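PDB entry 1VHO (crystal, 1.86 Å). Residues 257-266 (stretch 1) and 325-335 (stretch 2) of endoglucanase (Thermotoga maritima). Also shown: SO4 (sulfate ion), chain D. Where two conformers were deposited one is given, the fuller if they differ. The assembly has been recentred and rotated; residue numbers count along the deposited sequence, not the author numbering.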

ATOM      1  N   ASN A 257     -20.897  10.824 -11.131  1.00 23.90           N
ATOM      2  CA  ASN A 257     -21.316  10.297 -12.438  1.00 26.35           C
ATOM      3  C   ASN A 257     -20.308   9.261 -12.922  1.00 24.62           C
ATOM      4  O   ASN A 257     -20.672   8.249 -13.503  1.00 24.96           O
ATOM      5  CB  ASN A 257     -21.412  11.421 -13.476  1.00 33.96           C
ATOM      6  CG  ASN A 257     -21.810  10.904 -14.843  1.00 44.22           C
ATOM      7  OD1 ASN A 257     -21.201  11.244 -15.869  1.00 50.16           O
ATOM      8  ND2 ASN A 257     -22.826  10.045 -14.902  1.00 49.08           N
ATOM      9  N   LEU A 258     -19.025   9.536 -12.761  1.00 23.39           N
ATOM     10  CA  LEU A 258     -17.988   8.530 -13.145  1.00 22.74           C
ATOM     11  C   LEU A 258     -18.198   7.288 -12.293  1.00 20.43           C
ATOM     12  O   LEU A 258     -18.246   6.139 -12.749  1.00 19.77           O
ATOM     13  CB  LEU A 258     -16.600   9.119 -12.853  1.00 24.35           C
ATOM     14  CG  LEU A 258     -15.419   8.118 -12.896  1.00 24.10           C
ATOM     15  CD1 LEU A 258     -15.321   7.498 -14.274  1.00 25.93           C
ATOM     16  CD2 LEU A 258     -14.104   8.784 -12.499  1.00 21.83           C
ATOM     17  N   VAL A 259     -18.493   7.530 -10.995  1.00 19.51           N
ATOM     18  CA  VAL A 259     -18.746   6.410 -10.089  1.00 20.50           C
ATOM     19  C   VAL A 259     -19.936   5.597 -10.574  1.00 20.71           C
ATOM     20  O   VAL A 259     -19.897   4.367 -10.621  1.00 20.59           O
ATOM     21  CB  VAL A 259     -18.914   6.930  -8.657  1.00 20.62           C
ATOM     22  CG1 VAL A 259     -19.390   5.844  -7.690  1.00 20.65           C
ATOM     23  CG2 VAL A 259     -17.570   7.510  -8.158  1.00 19.47           C
ATOM     24  N   GLN A 260     -21.063   6.230 -10.955  1.00 21.63           N
ATOM     25  CA  GLN A 260     -22.201   5.424 -11.451  1.00 20.67           C
ATOM     26  C   GLN A 260     -21.820   4.620 -12.684  1.00 18.92           C
ATOM     27  O   GLN A 260     -22.260   3.483 -12.824  1.00 20.98           O
ATOM     28  CB  GLN A 260     -23.414   6.339 -11.752  1.00 22.54           C
ATOM     29  CG  GLN A 260     -24.702   5.525 -11.914  1.00 25.93           C
ATOM     30  CD  GLN A 260     -25.027   4.762 -10.647  1.00 27.78           C
ATOM     31  OE1 GLN A 260     -24.636   5.197  -9.565  1.00 29.12           O
ATOM     32  NE2 GLN A 260     -25.755   3.653 -10.783  1.00 31.57           N
ATOM     33  N   LYS A 261     -21.048   5.156 -13.621  1.00 20.37           N
ATOM     34  CA  LYS A 261     -20.606   4.356 -14.776  1.00 21.98           C
ATOM     35  C   LYS A 261     -19.811   3.127 -14.328  1.00 21.44           C
ATOM     36  O   LYS A 261     -19.958   2.037 -14.907  1.00 21.75           O
ATOM     37  CB  LYS A 261     -19.730   5.204 -15.699  1.00 25.86           C
ATOM     38  CG  LYS A 261     -20.581   6.239 -16.490  1.00 30.65           C
ATOM     39  CD  LYS A 261     -19.601   7.265 -17.083  1.00 35.93           C
ATOM     40  CE  LYS A 261     -20.358   8.261 -17.976  1.00 41.45           C
ATOM     41  NZ  LYS A 261     -19.490   9.441 -18.278  1.00 42.87           N
ATOM     42  N   ILE A 262     -18.950   3.275 -13.305  1.00 20.50           N
ATOM     43  CA  ILE A 262     -18.185   2.113 -12.805  1.00 18.78           C
ATOM     44  C   ILE A 262     -19.117   1.091 -12.222  1.00 18.74           C
ATOM     45  O   ILE A 262     -19.030  -0.135 -12.422  1.00 17.06           O
ATOM     46  CB  ILE A 262     -17.120   2.563 -11.771  1.00 19.72           C
ATOM     47  CG1 ILE A 262     -16.062   3.459 -12.387  1.00 21.44           C
ATOM     48  CG2 ILE A 262     -16.512   1.345 -11.079  1.00 19.26           C
ATOM     49  CD1 ILE A 262     -15.115   4.147 -11.379  1.00 20.28           C
ATOM     50  N   ILE A 263     -20.113   1.584 -11.437  1.00 17.88           N
ATOM     51  CA  ILE A 263     -21.116   0.687 -10.848  1.00 18.86           C
ATOM     52  C   ILE A 263     -21.892  -0.063 -11.911  1.00 17.75           C
ATOM     53  O   ILE A 263     -22.157  -1.269 -11.778  1.00 19.45           O
ATOM     54  CB  ILE A 263     -22.063   1.547  -9.969  1.00 23.41           C
ATOM     55  CG1 ILE A 263     -21.314   1.976  -8.689  1.00 23.22           C
ATOM     56  CG2 ILE A 263     -23.378   0.845  -9.648  1.00 21.18           C
ATOM     57  CD1 ILE A 263     -22.136   2.960  -7.845  1.00 25.02           C
ATOM     58  N   GLU A 264     -22.242   0.594 -13.018  1.00 21.96           N
ATOM     59  CA  GLU A 264     -22.982  -0.105 -14.078  1.00 22.75           C
ATOM     60  C   GLU A 264     -22.133  -1.199 -14.725  1.00 22.59           C
ATOM     61  O   GLU A 264     -22.681  -2.239 -15.125  1.00 21.09           O
ATOM     62  CB  GLU A 264     -23.492   0.832 -15.168  1.00 25.43           C
ATOM     63  CG  GLU A 264     -24.393   1.969 -14.681  1.00 32.06           C
ATOM     64  CD  GLU A 264     -25.666   1.502 -14.003  1.00 39.21           C
ATOM     65  OE1 GLU A 264     -26.086   0.328 -14.157  1.00 36.72           O
ATOM     66  OE2 GLU A 264     -26.288   2.332 -13.274  1.00 42.02           O
ATOM     67  N   ILE A 265     -20.828  -0.957 -14.824  1.00 20.33           N
ATOM     68  CA  ILE A 265     -19.953  -2.011 -15.416  1.00 20.09           C
ATOM     69  C   ILE A 265     -19.901  -3.173 -14.459  1.00 18.80           C
ATOM     70  O   ILE A 265     -19.991  -4.348 -14.801  1.00 18.42           O
ATOM     71  CB  ILE A 265     -18.561  -1.420 -15.677  1.00 18.76           C
ATOM     72  CG1 ILE A 265     -18.676  -0.506 -16.911  1.00 21.11           C
ATOM     73  CG2 ILE A 265     -17.532  -2.544 -15.969  1.00 18.18           C
ATOM     74  CD1 ILE A 265     -17.581   0.490 -17.104  1.00 19.91           C
ATOM     75  N   ALA A 266     -19.780  -2.855 -13.132  1.00 18.62           N
ATOM     76  CA  ALA A 266     -19.743  -3.976 -12.174  1.00 19.85           C
ATOM     77  C   ALA A 266     -21.013  -4.799 -12.247  1.00 21.27           C
ATOM     78  O   ALA A 266     -21.038  -6.033 -12.117  1.00 20.59           O
ATOM     79  CB  ALA A 266     -19.536  -3.427 -10.751  1.00 16.15           C
ATOM     80  N   ARG A 325     -10.374  -7.137 -11.763  1.00 17.34           N
ATOM     81  CA  ARG A 325     -11.256  -7.525 -12.883  1.00 18.97           C
ATOM     82  C   ARG A 325     -12.123  -6.344 -13.264  1.00 17.98           C
ATOM     83  O   ARG A 325     -12.268  -5.978 -14.438  1.00 16.82           O
ATOM     84  CB  ARG A 325     -12.120  -8.761 -12.485  1.00 19.28           C
ATOM     85  CG  ARG A 325     -12.975  -9.287 -13.658  1.00 21.46           C
ATOM     86  CD  ARG A 325     -13.524 -10.675 -13.359  1.00 24.44           C
ATOM     87  NE  ARG A 325     -14.656 -10.693 -12.421  1.00 22.32           N
ATOM     88  CZ  ARG A 325     -15.925 -10.528 -12.794  1.00 24.53           C
ATOM     89  NH1 ARG A 325     -16.274 -10.327 -14.079  1.00 19.12           N
ATOM     90  NH2 ARG A 325     -16.877 -10.559 -11.876  1.00 19.57           N
ATOM     91  N   LEU A 326     -12.742  -5.687 -12.266  1.00 17.50           N
ATOM     92  CA  LEU A 326     -13.555  -4.506 -12.548  1.00 17.06           C
ATOM     93  C   LEU A 326     -12.754  -3.411 -13.196  1.00 17.34           C
ATOM     94  O   LEU A 326     -13.229  -2.773 -14.161  1.00 16.95           O
ATOM     95  CB  LEU A 326     -14.079  -3.934 -11.180  1.00 16.09           C
ATOM     96  CG  LEU A 326     -14.879  -2.636 -11.314  1.00 21.80           C
ATOM     97  CD1 LEU A 326     -16.053  -2.829 -12.290  1.00 20.22           C
ATOM     98  CD2 LEU A 326     -15.424  -2.209  -9.931  1.00 18.40           C
ATOM     99  N   LEU A 327     -11.536  -3.100 -12.709  1.00 16.16           N
ATOM    100  CA  LEU A 327     -10.750  -2.011 -13.280  1.00 15.26           C
ATOM    101  C   LEU A 327     -10.355  -2.331 -14.748  1.00 17.50           C
ATOM    102  O   LEU A 327     -10.350  -1.419 -15.589  1.00 17.51           O
ATOM    103  CB  LEU A 327      -9.443  -1.678 -12.528  1.00 16.84           C
ATOM    104  CG  LEU A 327      -9.601  -1.179 -11.078  1.00 25.91           C
ATOM    105  CD1 LEU A 327      -8.230  -0.797 -10.488  1.00 27.80           C
ATOM    106  CD2 LEU A 327     -10.522   0.020 -11.029  1.00 22.17           C
ATOM    107  N   SER A 328     -10.042  -3.582 -15.016  1.00 17.94           N
ATOM    108  CA  SER A 328      -9.726  -3.981 -16.405  1.00 20.83           C
ATOM    109  C   SER A 328     -11.002  -3.751 -17.251  1.00 21.18           C
ATOM    110  O   SER A 328     -10.889  -3.254 -18.384  1.00 23.44           O
ATOM    111  CB  SER A 328      -9.215  -5.393 -16.511  1.00 19.48           C
ATOM    112  OG  SER A 328     -10.178  -6.427 -16.249  1.00 22.70           O
ATOM    113  N   LEU A 329     -12.178  -4.070 -16.771  1.00 20.63           N
ATOM    114  CA  LEU A 329     -13.443  -3.855 -17.490  1.00 20.45           C
ATOM    115  C   LEU A 329     -13.742  -2.389 -17.680  1.00 21.22           C
ATOM    116  O   LEU A 329     -14.305  -1.979 -18.711  1.00 23.10           O
ATOM    117  CB  LEU A 329     -14.591  -4.620 -16.824  1.00 22.48           C
ATOM    118  CG  LEU A 329     -14.439  -6.135 -16.926  1.00 25.77           C
ATOM    119  CD1 LEU A 329     -15.328  -6.880 -15.925  1.00 25.33           C
ATOM    120  CD2 LEU A 329     -14.758  -6.598 -18.352  1.00 25.69           C
ATOM    121  N   VAL A 330     -13.329  -1.532 -16.737  1.00 19.56           N
ATOM    122  CA  VAL A 330     -13.523  -0.087 -16.880  1.00 19.82           C
ATOM    123  C   VAL A 330     -12.704   0.374 -18.071  1.00 19.94           C
ATOM    124  O   VAL A 330     -13.159   1.128 -18.940  1.00 20.50           O
ATOM    125  CB  VAL A 330     -13.138   0.689 -15.602  1.00 18.12           C
ATOM    126  CG1 VAL A 330     -13.043   2.182 -15.820  1.00 17.94           C
ATOM    127  CG2 VAL A 330     -14.177   0.402 -14.498  1.00 20.54           C
ATOM    128  N   ALA A 331     -11.451  -0.127 -18.189  1.00 19.63           N
ATOM    129  CA  ALA A 331     -10.630   0.243 -19.323  1.00 21.52           C
ATOM    130  C   ALA A 331     -11.233  -0.249 -20.632  1.00 21.75           C
ATOM    131  O   ALA A 331     -10.914   0.318 -21.693  1.00 23.59           O
ATOM    132  CB  ALA A 331      -9.188  -0.286 -19.167  1.00 19.04           C
ATOM    133  N   VAL A 332     -12.054  -1.274 -20.631  1.00 23.30           N
ATOM    134  CA  VAL A 332     -12.672  -1.788 -21.854  1.00 24.30           C
ATOM    135  C   VAL A 332     -13.990  -1.127 -22.209  1.00 26.41           C
ATOM    136  O   VAL A 332     -14.199  -0.683 -23.353  1.00 25.42           O
ATOM    137  CB  VAL A 332     -12.917  -3.299 -21.723  1.00 26.29           C
ATOM    138  CG1 VAL A 332     -13.641  -3.869 -22.970  1.00 28.27           C
ATOM    139  CG2 VAL A 332     -11.617  -4.069 -21.519  1.00 27.18           C
ATOM    140  N   GLU A 333     -14.859  -0.890 -21.214  1.00 26.69           N
ATOM    141  CA  GLU A 333     -16.184  -0.358 -21.452  1.00 26.45           C
ATOM    142  C   GLU A 333     -16.497   1.054 -21.055  1.00 28.20           C
ATOM    143  O   GLU A 333     -17.605   1.515 -21.393  1.00 26.80           O
ATOM    144  CB  GLU A 333     -17.191  -1.263 -20.662  1.00 25.96           C
ATOM    145  CG  GLU A 333     -17.114  -2.693 -21.229  1.00 28.54           C
ATOM    146  CD  GLU A 333     -18.090  -3.619 -20.548  1.00 30.79           C
ATOM    147  OE1 GLU A 333     -18.824  -3.160 -19.643  1.00 32.43           O
ATOM    148  OE2 GLU A 333     -18.116  -4.829 -20.847  1.00 31.84           O
ATOM    149  N   LEU A 334     -15.657   1.722 -20.273  1.00 27.25           N
ATOM    150  CA  LEU A 334     -15.971   3.073 -19.870  1.00 29.20           C
ATOM    151  C   LEU A 334     -16.218   4.020 -21.060  1.00 31.31           C
ATOM    152  O   LEU A 334     -15.390   4.164 -21.938  1.00 27.68           O
ATOM    153  CB  LEU A 334     -14.924   3.710 -18.972  1.00 24.79           C
ATOM    154  CG  LEU A 334     -15.193   5.120 -18.449  1.00 27.67           C
ATOM    155  CD1 LEU A 334     -16.428   5.131 -17.528  1.00 28.06           C
ATOM    156  CD2 LEU A 334     -13.981   5.636 -17.657  1.00 28.18           C
ATOM    157  N   GLU A 335     -17.306   4.731 -20.927  1.00 33.82           N
ATOM    158  CA  GLU A 335     -17.833   5.769 -21.769  1.00 39.34           C
ATOM    159  C   GLU A 335     -18.272   5.313 -23.153  1.00 40.37           C
ATOM    160  O   GLU A 335     -19.363   5.767 -23.524  1.00 44.95           O
ATOM    161  CB  GLU A 335     -16.881   6.967 -21.873  0.50 40.56           C
ATOM    162  CG  GLU A 335     -16.193   7.144 -23.207  0.50 44.80           C
ATOM    163  CD  GLU A 335     -15.352   8.389 -23.325  0.50 46.26           C
ATOM    164  OE1 GLU A 335     -14.682   8.580 -24.366  0.50 48.50           O
ATOM    165  OE2 GLU A 335     -15.333   9.199 -22.379  0.50 48.56           O
TER
HETATM  166  S   SO4 D 352     -16.157 -11.135 -17.398  1.00 59.25           S
HETATM  167  O1  SO4 D 352     -16.426 -12.590 -17.066  1.00 60.63           O
HETATM  168  O2  SO4 D 352     -17.447 -10.413 -17.165  1.00 58.66           O
HETATM  169  O3  SO4 D 352     -15.052 -10.638 -16.532  1.00 57.61           O
HETATM  170  O4  SO4 D 352     -15.772 -11.047 -18.845  1.00 59.72           O

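Two helices of the same chain pack here at a steep angle. Their axes approach to 9.7 Å and their N-to-C directions differ by 109°; the two stretches together bury 481 Å². Within each stretch, backbone N-H groups bond to the C=O four residues earlier, as in Ala 266 N to Ile 262 O at 2.9 Å. Leu 334 is the first residue to leave helical geometry in the second stretch, yet Leu 334 N still donates to Val 330 O at 2.9 Å.

No hydrogen bond joins the stretches; the packing is mostly apolar. Ile 265 is its centre, a knob whose side chain sits among Leu 326, Leu 329, Val 330 and Glu 333. Its branched shape offers carbons in several directions: Ile 265 CG2 lies 3.7 Å from Leu 329 CB and 4.0 Å from Leu 326 CD1, while Ile 265 CD1 reaches to 4.3 Å from Val 330 CG2. Glu 333 contributes to the hole despite its charge, Glu 333 OE1 lying 3.8 Å from Ile 265 CG1, a van der Waals contact.

Around this knob, further aliphatic groups meet. The closest CA pair is Ala 266 CA and Leu 326 CA, 6.2 Å apart; the alanine methyl takes little room there. Leu 326 CD1 rests 3.9 Å from Ala 266 CB, and Leu 326 CD2 lies 3.9 Å from Ile 262 CG2. Farther along, Leu 334 CD2 meets Leu 258 CD1 at 4.1 Å, and Leu 334 CD1 packs 3.8 Å from Lys 261 CB, using the aliphatic base of the lysine.

Several polar groups find partners within their own stretch or in the sulfate ion. Gln 260 NE2 donates to Glu 264 OE2 at 2.9 Å, one turn along the helix, and Ser 328 OG returns to Arg 325 O at 2.8 Å. Arg 325 NH1 binds sulfate O3 at 2.8 Å, a charge-assisted hydrogen bond to an ion probably derived from the crystallisation liquor.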